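Putative aldehyde dehydrogenase (Burkholderia cenocepacia, PDB 4YWE) probably oxidises aldehydes or related oxo compounds with NAD or NADP as acceptor, and binds calcium. Local coordinates at residues H148-H153 against G226-S231. Numbering follows the deposited sequence.
Sequences HGVTGH and GIDHIS
Gly152 and its neighbours on 148-153 pair in parallel with 226-231, a worked example of how a carboxylate extends the hydrogen bonding at the N-terminal start of a strand pair. The backbone ladder has Gly152 donating from N to His229 O (2.7 Å) and accepting at O from Ser231 N (2.7 Å). Before the ladder proper, Asp228 bonds Val150 twice: its backbone N reaches Val150 O at 2.8 Å, and its OD2 takes Val150 N at 2.8 Å through the anti lone pair, almost straight at 176°. The same OD2 also forms a salt bridge with Arg59.

Among the rings, His148 and His229 lie nearly parallel (6°) but slid apart, with little overlap. What covers a face of the His148 imidazole is His229 CB, in a CH-pi contact set toward the rim, 3.5 Å from His148 CD2; Gly475 O holds His148 NE2.

Apolar contact is slighter: Val150 CG1 and Ile227 CG1 are 4.2 Å apart. With CG2 of Ile227 anti to the backbone N, this methyl packs against the backbone, 3.5 Å from both Val150 O and Gly152 N. Strands 139-155 and 229-233 are adjacent and parallel, consistent with the Rossmann-like cofactor-binding domain of aldehyde dehydrogenases, and the side chain of Ser231 is about 6 Å from that of Glu256, the predicted active-site residue.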
# COMPACT_ATOMS: atom_id res chain seq x y z
N HIS A 148 -13.50 10.66 -10.85
CA HIS A 148 -14.17 11.93 -10.61
C HIS A 148 -15.45 12.00 -11.43
O HIS A 148 -16.47 12.53 -10.97
CB HIS A 148 -13.26 13.11 -10.97
CG HIS A 148 -12.02 13.20 -10.13
ND1 HIS A 148 -12.06 13.52 -8.79
CD2 HIS A 148 -10.72 13.03 -10.44
CE1 HIS A 148 -10.83 13.54 -8.31
NE2 HIS A 148 -10.00 13.25 -9.29
N GLY A 149 -15.40 11.45 -12.63
CA GLY A 149 -16.51 11.51 -13.56
C GLY A 149 -16.05 12.02 -14.91
O GLY A 149 -15.54 11.25 -15.74
N VAL A 150 -16.21 13.32 -15.13
CA VAL A 150 -15.69 13.95 -16.34
C VAL A 150 -14.45 14.77 -15.99
O VAL A 150 -14.50 15.65 -15.14
CB VAL A 150 -16.76 14.83 -17.01
CG1 VAL A 150 -16.16 15.57 -18.19
CG2 VAL A 150 -17.95 13.98 -17.45
N THR A 151 -13.34 14.46 -16.65
CA THR A 151 -12.09 15.17 -16.41
C THR A 151 -11.75 16.09 -17.57
O THR A 151 -11.85 15.70 -18.74
CB THR A 151 -10.92 14.20 -16.18
OG1 THR A 151 -10.83 13.29 -17.28
CG2 THR A 151 -11.12 13.42 -14.89
N GLY A 152 -11.35 17.32 -17.25
CA GLY A 152 -10.92 18.27 -18.25
C GLY A 152 -9.41 18.27 -18.38
O GLY A 152 -8.69 18.17 -17.38
N HIS A 153 -8.92 18.39 -19.61
CA HIS A 153 -7.49 18.30 -19.86
C HIS A 153 -6.98 19.45 -20.72
O HIS A 153 -7.39 19.60 -21.87
CB HIS A 153 -7.15 16.96 -20.53
CG HIS A 153 -7.61 15.77 -19.76
ND1 HIS A 153 -6.76 15.04 -18.94
CD2 HIS A 153 -8.82 15.17 -19.67
CE1 HIS A 153 -7.44 14.05 -18.39
NE2 HIS A 153 -8.68 14.10 -18.81
N GLY A 226 -19.89 21.26 -15.44
CA GLY A 226 -20.11 19.84 -15.70
C GLY A 226 -18.86 18.99 -15.66
O GLY A 226 -18.91 17.78 -15.89
N ILE A 227 -17.72 19.62 -15.37
CA ILE A 227 -16.45 18.92 -15.25
C ILE A 227 -16.14 18.74 -13.77
O ILE A 227 -16.46 19.61 -12.95
CB ILE A 227 -15.33 19.68 -15.99
CG1 ILE A 227 -15.63 19.72 -17.49
CG2 ILE A 227 -13.97 19.04 -15.75
CD1 ILE A 227 -14.62 20.48 -18.30
N ASP A 228 -15.52 17.62 -13.41
CA ASP A 228 -15.32 17.27 -12.01
C ASP A 228 -13.87 17.42 -11.56
O ASP A 228 -13.58 17.48 -10.37
CB ASP A 228 -15.80 15.85 -11.75
CG ASP A 228 -17.23 15.63 -12.19
OD1 ASP A 228 -18.14 16.22 -11.57
OD2 ASP A 228 -17.45 14.88 -13.16
N HIS A 229 -12.95 17.46 -12.52
CA HIS A 229 -11.53 17.59 -12.23
C HIS A 229 -10.78 18.08 -13.46
O HIS A 229 -11.10 17.70 -14.59
CB HIS A 229 -10.95 16.25 -11.76
CG HIS A 229 -9.46 16.23 -11.66
ND1 HIS A 229 -8.78 16.60 -10.51
CD2 HIS A 229 -8.51 15.89 -12.56
CE1 HIS A 229 -7.48 16.49 -10.72
NE2 HIS A 229 -7.29 16.06 -11.95
N ILE A 230 -9.78 18.93 -13.24
CA ILE A 230 -9.02 19.50 -14.35
C ILE A 230 -7.54 19.18 -14.22
O ILE A 230 -6.94 19.37 -13.16
CB ILE A 230 -9.23 21.02 -14.45
CG1 ILE A 230 -10.71 21.34 -14.67
CG2 ILE A 230 -8.39 21.61 -15.57
CD1 ILE A 230 -11.01 22.83 -14.78
N SER A 231 -6.96 18.69 -15.31
CA SER A 231 -5.52 18.46 -15.37
C SER A 231 -4.88 19.52 -16.26
O SER A 231 -5.03 19.50 -17.48
CB SER A 231 -5.22 17.06 -15.92
OG SER A 231 -3.83 16.87 -16.09